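Local coordinates for protein alpha-1,2-mannosidase (Bacteroides thetaiotaomicron, PDB 2WW2) that hydrolyses alpha-mannosidic bonds with inversion of configuration, as a calcium-dependent member of glycoside hydrolase family 92, at residues Q599-Q604 / S718-Q723; N609-L614 / F637-F642; H410-R415 / D472-K477. All blocks are in the same frame, centred on the assembly; numbering follows the deposited sequence.

Contacts 1 and 2 lie along the same helix, 600-613. Contact 1 uses its first turn at the surface, contact 2 its last turn in the interior. Their centres are 15 Å apart and their nearest atoms about 5 Å, and along the chain contact 2 is nested inside the loop that contact 1 closes. Contact 3 closes earlier in the chain and stands well apart, its centre 39 Å from that of contact 1 and 35 Å from that of contact 2. None of the segments holds a sodium ligand. In contact 2 the backbone of L614 bonds to C623, which lies in sequence between the sodium ligands Y622 and G624.

Contact 1 of 3, residues Q599-Q604 / S718-Q723; sequences QPWKTQ and SVPNQQ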
loop_
_atom_site.group_PDB
_atom_site.type_symbol
_atom_site.label_atom_id
_atom_site.label_comp_id
_atom_site.label_asym_id
_atom_site.label_seq_id
_atom_site.Cartn_x
_atom_site.Cartn_y
_atom_site.Cartn_z
ATOM N N GLN A 599 -16.982 24.080 -8.988
ATOM C CA GLN A 599 -16.387 24.239 -7.664
ATOM C C GLN A 599 -14.937 24.709 -7.737
ATOM O O GLN A 599 -14.027 23.983 -7.323
ATOM C CB GLN A 599 -16.496 22.935 -6.871
ATOM C CG GLN A 599 -17.940 22.411 -6.732
ATOM C CD GLN A 599 -18.047 21.278 -5.726
ATOM O OE1 GLN A 599 -17.070 20.574 -5.459
ATOM N NE2 GLN A 599 -19.241 21.089 -5.170
ATOM N N PRO A 600 -14.718 25.924 -8.267
ATOM C CA PRO A 600 -13.361 26.457 -8.465
ATOM C C PRO A 600 -12.553 26.528 -7.170
ATOM O O PRO A 600 -11.322 26.509 -7.209
ATOM C CB PRO A 600 -13.594 27.869 -9.058
ATOM C CG PRO A 600 -15.038 28.157 -8.845
ATOM C CD PRO A 600 -15.754 26.831 -8.792
ATOM N N TRP A 601 -13.236 26.606 -6.030
ATOM C CA TRP A 601 -12.522 26.709 -4.756
ATOM C C TRP A 601 -11.689 25.471 -4.462
ATOM O O TRP A 601 -10.655 25.571 -3.816
ATOM C CB TRP A 601 -13.464 27.032 -3.581
ATOM C CG TRP A 601 -14.587 26.045 -3.358
ATOM C CD1 TRP A 601 -14.575 24.951 -2.539
ATOM C CD2 TRP A 601 -15.896 26.096 -3.940
ATOM N NE1 TRP A 601 -15.790 24.302 -2.595
ATOM C CE2 TRP A 601 -16.620 24.989 -3.444
ATOM C CE3 TRP A 601 -16.521 26.964 -4.841
ATOM C CZ2 TRP A 601 -17.941 24.731 -3.816
ATOM C CZ3 TRP A 601 -17.845 26.706 -5.206
ATOM C CH2 TRP A 601 -18.535 25.600 -4.693
ATOM N N LYS A 602 -12.134 24.312 -4.947
ATOM C CA LYS A 602 -11.361 23.086 -4.793
ATOM C C LYS A 602 -10.070 23.084 -5.644
ATOM O O LYS A 602 -9.037 22.611 -5.202
ATOM C CB LYS A 602 -12.239 21.863 -5.072
ATOM C CG LYS A 602 -13.343 21.670 -4.002
ATOM C CD LYS A 602 -14.122 20.348 -4.227
ATOM C CE LYS A 602 -15.101 20.042 -3.086
ATOM N NZ LYS A 602 -15.932 18.863 -3.478
ATOM N N THR A 603 -10.149 23.622 -6.858
ATOM C CA THR A 603 -8.970 23.870 -7.681
ATOM C C THR A 603 -8.003 24.757 -6.913
ATOM O O THR A 603 -6.819 24.446 -6.803
ATOM C CB THR A 603 -9.366 24.571 -9.020
ATOM O OG1 THR A 603 -10.012 23.624 -9.878
ATOM C CG2 THR A 603 -8.134 25.120 -9.727
ATOM N N GLN A 604 -8.530 25.828 -6.326
ATOM C CA GLN A 604 -7.707 26.790 -5.618
ATOM C C GLN A 604 -6.994 26.133 -4.426
ATOM O O GLN A 604 -5.784 26.323 -4.228
ATOM C CB GLN A 604 -8.570 27.963 -5.148
ATOM C CG GLN A 604 -9.074 28.851 -6.292
ATOM C CD GLN A 604 -10.396 29.557 -5.969
ATOM O OE1 GLN A 604 -10.739 29.793 -4.799
ATOM N NE2 GLN A 604 -11.146 29.897 -7.014
ATOM N N SER A 718 -9.064 33.086 3.404
ATOM C CA SER A 718 -8.799 31.793 4.032
ATOM C C SER A 718 -9.992 30.840 3.991
ATOM O O SER A 718 -9.862 29.670 4.362
ATOM C CB SER A 718 -8.377 31.996 5.491
ATOM O OG SER A 718 -9.385 32.729 6.143
ATOM N N VAL A 719 -11.157 31.326 3.573
ATOM C CA VAL A 719 -12.298 30.438 3.367
ATOM C C VAL A 719 -12.795 30.593 1.934
ATOM O O VAL A 719 -12.614 31.637 1.325
ATOM C CB VAL A 719 -13.452 30.715 4.349
ATOM C CG1 VAL A 719 -12.939 30.699 5.807
ATOM C CG2 VAL A 719 -14.142 32.042 4.024
ATOM N N PRO A 720 -13.377 29.530 1.380
ATOM C CA PRO A 720 -13.804 29.550 -0.021
ATOM C C PRO A 720 -15.045 30.397 -0.180
ATOM O O PRO A 720 -15.832 30.514 0.771
ATOM C CB PRO A 720 -14.140 28.091 -0.311
ATOM C CG PRO A 720 -14.432 27.490 1.050
ATOM C CD PRO A 720 -13.486 28.194 1.985
ATOM N N ASN A 721 -15.208 31.001 -1.354
ATOM C CA ASN A 721 -16.440 31.692 -1.689
ATOM C C ASN A 721 -17.280 30.798 -2.586
ATOM O O ASN A 721 -17.045 30.723 -3.795
ATOM C CB ASN A 721 -16.161 33.013 -2.402
ATOM C CG ASN A 721 -17.447 33.764 -2.763
ATOM O OD1 ASN A 721 -18.549 33.251 -2.581
ATOM N ND2 ASN A 721 -17.306 34.978 -3.283
ATOM N N GLN A 722 -18.264 30.125 -1.994
ATOM C CA GLN A 722 -19.017 29.108 -2.719
ATOM C C GLN A 722 -20.074 29.678 -3.650
ATOM O O GLN A 722 -20.787 28.919 -4.303
ATOM C CB GLN A 722 -19.615 28.076 -1.751
ATOM C CG GLN A 722 -18.544 27.143 -1.202
ATOM C CD GLN A 722 -19.018 26.281 -0.065
ATOM O OE1 GLN A 722 -20.211 26.092 0.130
ATOM N NE2 GLN A 722 -18.084 25.747 0.692
ATOM N N GLN A 723 -20.182 31.004 -3.697
ATOM C CA GLN A 723 -21.122 31.657 -4.610
ATOM C C GLN A 723 -20.443 32.164 -5.863
ATOM O O GLN A 723 -21.093 32.792 -6.696
ATOM C CB GLN A 723 -21.812 32.854 -3.956
ATOM C CG GLN A 723 -22.305 32.623 -2.548
ATOM C CD GLN A 723 -23.402 33.572 -2.158
ATOM O OE1 GLN A 723 -23.210 34.437 -1.303
ATOM N NE2 GLN A 723 -24.574 33.424 -2.786
HETATM O O HOH W 1 -13.001 30.779 -3.293
#
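The indole of W601 meets the loop 718-723, with CG of Q722 over one face of the ring. This CG lies 3.6 Å from the centroid of the six-membered ring and only 13° off the ring normal, a CH-pi contact. The side chain of Q722 crosses the indole at about a right angle, yet its amide plane is tilted by just 24° from the ring. On the opposite face lies CB of Q599, so a glutamine carbon sits toward the rim on either face, one from the segment of W601 and one from the loop.

CG of W601 sits between the backbone N and the carbonyl carbon (chi1 58°), which lays the ring back over CB of Q599. At the root of the side chain, CB of W601 touches CB of P720 at 3.5 Å, and Y685 of strand 685-691 packs on both residues.

Beside this apolar patch a water bridges the segments, donating to OE1 of Q604 at 2.9 Å and accepting from the backbone N of N721. The same OE1 takes a bond from the backbone of I686. N721 folds back in an Asx turn, its OD1 accepting from N of Q723 at 3.0 Å, while its ND2 reaches the carbonyl of R687.

The amide of Q722 bonds to S59 and T57 of the second subunit. Its methylene chain thus serves the tryptophan while its polar end serves the neighbour: a CH-pi and apolar contact with one bridging water beside it, joining the start of the helix to the loop beyond strand 710-717 and continuing to a neighbouring copy in the assembly.

Contact 2 of 3, residues N609-L614 / F637-F642; sequences NVMDKL and FSAMGF
M611 reaches from helix 600-613 to the backbone of helix 632-640 and carries the contact from its side. It was modelled in two conformers, so the details hold for the one described. In it the sulfur faces the peptide link between S638 and A639, with SD of M611 3.6 Å from N of A639. The chain then bends at its last torsion (chi3 -80°), which brings CE of M611 to 3.5 Å from O of S638. SD also touches CB of S638 at 3.8 Å and, more loosely, CB of A639. All of this is van der Waals packing of a thioether on a helix surface.

One shell out, OG of S638 is bonded to the hydroxyl of Y592 and to the carbonyl of W634, one turn earlier in its own helix. The backbone of A639 is tied to L658. On the other helix, NZ of K613 donates to OD1 of N609 at 2.7 Å, in the carbonyl plane and on a lone pair, and forms a salt bridge with E571. The backbone of L614 bonds to C623.

G641 is the first residue after helix 632-640 to leave helical phi/psi, with a positive phi of 118°, and the turn resembles a Schellman ending with both of its bonds weak. The whole is buried helix-to-helix packing through one flexible side chain, in a catalytic domain of the six-hairpin glycosidase clan, where helix 632-640 also abuts strand 661-665.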
loop_
_atom_site.group_PDB
_atom_site.type_symbol
_atom_site.label_atom_id
_atom_site.label_comp_id
_atom_site.label_asym_id
_atom_site.label_seq_id
_atom_site.Cartn_x
_atom_site.Cartn_y
_atom_site.Cartn_z
ATOM N N ASN A 609 -1.998 23.619 -2.369
ATOM C CA ASN A 609 -1.456 22.540 -1.536
ATOM C C ASN A 609 -0.312 21.805 -2.270
ATOM O O ASN A 609 0.770 21.599 -1.709
ATOM C CB ASN A 609 -2.588 21.589 -1.148
ATOM C CG ASN A 609 -2.270 20.756 0.066
ATOM O OD1 ASN A 609 -1.636 21.214 1.018
ATOM N ND2 ASN A 609 -2.733 19.514 0.050
ATOM N N VAL A 610 -0.536 21.457 -3.533
ATOM C CA VAL A 610 0.505 20.814 -4.348
ATOM C C VAL A 610 1.761 21.704 -4.487
ATOM O O VAL A 610 2.881 21.247 -4.310
ATOM C CB VAL A 610 -0.036 20.403 -5.747
ATOM C CG1 VAL A 610 1.116 20.076 -6.703
ATOM C CG2 VAL A 610 -0.995 19.189 -5.627
ATOM N N MET A 611 1.577 22.984 -4.786
ATOM C CA MET A 611 2.724 23.873 -4.941
ATOM C C MET A 611 3.545 23.936 -3.656
ATOM O O MET A 611 4.779 23.965 -3.709
ATOM C CB MET A 611 2.295 25.275 -5.398
ATOM C CG MET A 611 1.747 25.300 -6.827
ATOM S SD MET A 611 1.766 26.911 -7.638
ATOM C CE MET A 611 0.324 27.734 -6.954
ATOM N N ASP A 612 2.871 23.944 -2.515
ATOM C CA ASP A 612 3.563 24.010 -1.224
ATOM C C ASP A 612 4.223 22.679 -0.864
ATOM O O ASP A 612 5.310 22.657 -0.298
ATOM C CB ASP A 612 2.587 24.384 -0.102
ATOM C CG ASP A 612 2.195 25.869 -0.108
ATOM O OD1 ASP A 612 2.826 26.694 -0.812
ATOM O OD2 ASP A 612 1.232 26.214 0.616
ATOM N N LYS A 613 3.563 21.566 -1.162
ATOM C CA LYS A 613 4.014 20.279 -0.614
ATOM C C LYS A 613 4.890 19.416 -1.519
ATOM O O LYS A 613 5.659 18.600 -1.018
ATOM C CB LYS A 613 2.816 19.483 -0.097
ATOM C CG LYS A 613 2.370 20.041 1.244
ATOM C CD LYS A 613 0.921 19.829 1.525
ATOM C CE LYS A 613 0.662 20.283 2.987
ATOM N NZ LYS A 613 -0.737 20.097 3.349
ATOM N N LEU A 614 4.791 19.602 -2.831
ATOM C CA LEU A 614 5.498 18.738 -3.770
ATOM C C LEU A 614 6.677 19.396 -4.488
ATOM O O LEU A 614 7.227 18.821 -5.447
ATOM C CB LEU A 614 4.516 18.214 -4.811
ATOM C CG LEU A 614 3.415 17.316 -4.238
ATOM C CD1 LEU A 614 2.659 16.706 -5.389
ATOM C CD2 LEU A 614 4.003 16.217 -3.321
ATOM N N PHE A 637 3.196 28.167 -14.853
ATOM C CA PHE A 637 1.806 28.559 -15.063
ATOM C C PHE A 637 1.044 28.611 -13.733
ATOM O O PHE A 637 0.418 29.613 -13.414
ATOM C CB PHE A 637 1.124 27.568 -16.004
ATOM C CG PHE A 637 1.173 27.973 -17.451
ATOM C CD1 PHE A 637 0.529 29.131 -17.880
ATOM C CD2 PHE A 637 1.855 27.195 -18.382
ATOM C CE1 PHE A 637 0.574 29.515 -19.227
ATOM C CE2 PHE A 637 1.914 27.568 -19.722
ATOM C CZ PHE A 637 1.255 28.714 -20.148
ATOM N N SER A 638 1.084 27.522 -12.969
ATOM C CA SER A 638 0.275 27.444 -11.746
ATOM C C SER A 638 0.615 28.546 -10.746
ATOM O O SER A 638 -0.286 29.113 -10.113
ATOM C CB SER A 638 0.367 26.054 -11.096
ATOM O OG SER A 638 -0.217 25.086 -11.955
ATOM N N ALA A 639 1.896 28.866 -10.604
ATOM C CA ALA A 639 2.298 30.003 -9.759
ATOM C C ALA A 639 1.748 31.348 -10.245
ATOM O O ALA A 639 1.436 32.235 -9.444
ATOM C CB ALA A 639 3.832 30.088 -9.655
ATOM N N MET A 640 1.660 31.511 -11.558
ATOM C CA MET A 640 1.095 32.737 -12.129
ATOM C C MET A 640 -0.415 32.801 -11.890
ATOM O O MET A 640 -1.009 33.884 -11.871
ATOM C CB MET A 640 1.390 32.814 -13.643
ATOM C CG MET A 640 2.872 33.074 -13.989
ATOM S SD MET A 640 3.130 33.498 -15.735
ATOM C CE MET A 640 2.480 32.073 -16.609
ATOM N N GLY A 641 -1.059 31.650 -11.760
ATOM C CA GLY A 641 -2.483 31.667 -11.456
ATOM C C GLY A 641 -3.415 31.041 -12.480
ATOM O O GLY A 641 -4.643 31.070 -12.287
ATOM N N PHE A 642 -2.861 30.486 -13.557
ATOM C CA PHE A 642 -3.700 29.980 -14.666
ATOM C C PHE A 642 -2.944 28.944 -15.493
ATOM O O PHE A 642 -1.719 28.900 -15.450
ATOM C CB PHE A 642 -4.214 31.125 -15.569
ATOM C CG PHE A 642 -3.134 32.059 -16.051
ATOM C CD1 PHE A 642 -2.407 31.774 -17.208
ATOM C CD2 PHE A 642 -2.842 33.221 -15.345
ATOM C CE1 PHE A 642 -1.403 32.620 -17.641
ATOM C CE2 PHE A 642 -1.829 34.084 -15.773
ATOM C CZ PHE A 642 -1.109 33.789 -16.918
#

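Contact 3 of 3, residues H410-R415 / D472-K477; sequences HQTQAR and DQYYQK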
loop_
_atom_site.group_PDB
_atom_site.type_symbol
_atom_site.label_atom_id
_atom_site.label_comp_id
_atom_site.label_asym_id
_atom_site.label_seq_id
_atom_site.Cartn_x
_atom_site.Cartn_y
_atom_site.Cartn_z
ATOM N N HIS A 410 -1.879 13.915 -42.886
ATOM C CA HIS A 410 -0.986 12.793 -43.210
ATOM C C HIS A 410 -0.493 12.098 -41.937
ATOM O O HIS A 410 -0.385 10.871 -41.867
ATOM C CB HIS A 410 0.196 13.260 -44.066
ATOM C CG HIS A 410 1.254 12.220 -44.255
ATOM N ND1 HIS A 410 1.151 11.202 -45.183
ATOM C CD2 HIS A 410 2.439 12.040 -43.627
ATOM C CE1 HIS A 410 2.229 10.439 -45.114
ATOM N NE2 HIS A 410 3.023 10.928 -44.175
ATOM N N GLN A 411 -0.219 12.896 -40.915
ATOM C CA GLN A 411 0.235 12.369 -39.634
ATOM C C GLN A 411 -0.803 11.400 -39.031
ATOM O O GLN A 411 -0.454 10.501 -38.260
ATOM C CB GLN A 411 0.521 13.534 -38.671
ATOM C CG GLN A 411 1.369 13.166 -37.445
ATOM C CD GLN A 411 2.851 13.057 -37.764
ATOM O OE1 GLN A 411 3.259 13.113 -38.931
ATOM N NE2 GLN A 411 3.672 12.917 -36.720
ATOM N N THR A 412 -2.071 11.571 -39.386
ATOM C CA THR A 412 -3.128 10.728 -38.837
ATOM C C THR A 412 -3.526 9.616 -39.802
ATOM O O THR A 412 -4.327 8.756 -39.448
ATOM C CB THR A 412 -4.410 11.539 -38.562
ATOM O OG1 THR A 412 -5.008 11.909 -39.817
ATOM C CG2 THR A 412 -4.110 12.798 -37.745
ATOM N N GLN A 413 -2.997 9.645 -41.023
ATOM C CA GLN A 413 -3.425 8.700 -42.059
ATOM C C GLN A 413 -2.272 7.865 -42.600
ATOM O O GLN A 413 -2.392 7.224 -43.655
ATOM C CB GLN A 413 -4.094 9.453 -43.206
ATOM C CG GLN A 413 -5.374 10.146 -42.773
ATOM C CD GLN A 413 -6.483 9.163 -42.440
ATOM O OE1 GLN A 413 -6.959 9.090 -41.301
ATOM N NE2 GLN A 413 -6.888 8.396 -43.424
ATOM N N ALA A 414 -1.159 7.880 -41.873
ATOM C CA ALA A 414 0.013 7.093 -42.227
ATOM C C ALA A 414 0.869 6.881 -40.981
ATOM O O ALA A 414 0.690 7.549 -39.970
ATOM C CB ALA A 414 0.836 7.797 -43.300
ATOM N N ARG A 415 1.810 5.950 -41.077
ATOM C CA ARG A 415 2.754 5.696 -40.007
ATOM C C ARG A 415 4.087 5.323 -40.625
ATOM O O ARG A 415 4.140 4.660 -41.669
ATOM C CB ARG A 415 2.270 4.547 -39.114
ATOM C CG ARG A 415 2.868 4.584 -37.711
ATOM C CD ARG A 415 3.026 3.182 -37.135
ATOM N NE ARG A 415 4.182 2.487 -37.699
ATOM C CZ ARG A 415 4.591 1.283 -37.306
ATOM N NH1 ARG A 415 3.937 0.633 -36.342
ATOM N NH2 ARG A 415 5.661 0.730 -37.873
ATOM N N ASP A 472 -15.799 18.895 -40.082
ATOM C CA ASP A 472 -16.824 17.950 -39.640
ATOM C C ASP A 472 -16.317 16.496 -39.663
ATOM O O ASP A 472 -16.645 15.710 -38.783
ATOM C CB ASP A 472 -18.123 18.119 -40.457
ATOM C CG ASP A 472 -18.750 19.519 -40.294
ATOM O OD1 ASP A 472 -18.410 20.254 -39.336
ATOM O OD2 ASP A 472 -19.586 19.890 -41.127
ATOM N N GLN A 473 -15.492 16.136 -40.642
ATOM C CA GLN A 473 -14.892 14.788 -40.642
ATOM C C GLN A 473 -14.118 14.537 -39.344
ATOM O O GLN A 473 -14.162 13.445 -38.769
ATOM C CB GLN A 473 -13.930 14.605 -41.806
ATOM C CG GLN A 473 -14.577 14.360 -43.148
ATOM C CD GLN A 473 -13.553 14.420 -44.259
ATOM O OE1 GLN A 473 -13.715 15.159 -45.232
ATOM N NE2 GLN A 473 -12.473 13.673 -44.102
ATOM N N TYR A 474 -13.384 15.551 -38.901
ATOM C CA TYR A 474 -12.522 15.389 -37.751
ATOM C C TYR A 474 -13.257 15.563 -36.429
ATOM O O TYR A 474 -12.940 14.882 -35.455
ATOM C CB TYR A 474 -11.255 16.267 -37.870
ATOM C CG TYR A 474 -10.188 15.560 -38.675
ATOM C CD1 TYR A 474 -9.216 14.790 -38.041
ATOM C CD2 TYR A 474 -10.177 15.621 -40.072
ATOM C CE1 TYR A 474 -8.257 14.106 -38.764
ATOM C CE2 TYR A 474 -9.221 14.931 -40.805
ATOM C CZ TYR A 474 -8.275 14.171 -40.140
ATOM O OH TYR A 474 -7.314 13.498 -40.849
ATOM N N TYR A 475 -14.241 16.460 -36.394
ATOM C CA TYR A 475 -15.084 16.607 -35.215
ATOM C C TYR A 475 -15.810 15.295 -34.909
ATOM O O TYR A 475 -16.072 14.980 -33.746
ATOM C CB TYR A 475 -16.091 17.758 -35.387
ATOM C CG TYR A 475 -15.517 19.137 -35.072
ATOM C CD1 TYR A 475 -14.874 19.376 -33.864
ATOM C CD2 TYR A 475 -15.665 20.202 -35.964
ATOM C CE1 TYR A 475 -14.373 20.630 -33.553
ATOM C CE2 TYR A 475 -15.157 21.462 -35.669
ATOM C CZ TYR A 475 -14.526 21.670 -34.461
ATOM O OH TYR A 475 -14.011 22.905 -34.149
ATOM N N GLN A 476 -16.098 14.518 -35.949
ATOM C CA GLN A 476 -16.722 13.208 -35.746
ATOM C C GLN A 476 -15.834 12.262 -34.948
ATOM O O GLN A 476 -16.329 11.313 -34.349
ATOM C CB GLN A 476 -17.113 12.560 -37.080
ATOM N N LYS A 477 -14.526 12.512 -34.916
ATOM C CA LYS A 477 -13.619 11.634 -34.175
ATOM C C LYS A 477 -13.284 12.163 -32.773
ATOM O O LYS A 477 -12.802 11.413 -31.912
ATOM C CB LYS A 477 -12.333 11.398 -34.974
ATOM C CG LYS A 477 -12.555 10.926 -36.419
ATOM C CD LYS A 477 -11.196 10.877 -37.148
ATOM C CE LYS A 477 -11.346 10.731 -38.664
ATOM N NZ LYS A 477 -10.068 10.267 -39.269
#
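The C-terminal parts of helices 401-413 and 468-475, in the six-hairpin catalytic domain, are joined here through a pair of hydroxyl groups. OG1 of T412 and OH of Y474 meet at 3.0 Å, a probable hydrogen bond, though the phenol has another acceptor within its reach. The backbones stay far apart, with 10.5 Å between CA of T412 and CA of Y474, and the tyrosine spans most of that gap.

The threonine oxygen comes to the edge of the phenol ring, in its plane, rather than over a face. OG1 of T412 lies 4.0 Å from CZ and 4.1 Å from CE1 of Y474, so it comes in at the CE1 side of the hydroxyl. Rotation of the threonine puts OG1 between its own backbone N and carbonyl carbon (chi1 70°), and from there it also bonds to the carbonyl of I409, one turn back. That second bond ties the hydroxyl to its own helix, while the rest of T412 packs on I458 of helix 444-465. D455 of the same helix touches Y474.

Q413 adds a fringe, its CG 4.3 Å from OH of Y474. The extended side chain of K477 ends at NZ, held by a salt bridge to D431; N of K477 bonds to O of Y474 at 2.9 Å. Replacing Y474 by a phenylalanine would keep the ring but is likely to leave OG1 of T412 without its partner across the contact, removing the polar link between the two helices.

Helix 444-465 touches both residues, so the pair is a polar tie between two helices set against a common neighbour, consistent with neighbouring helices of the (alpha/alpha)6 barrel of this family's catalytic domain.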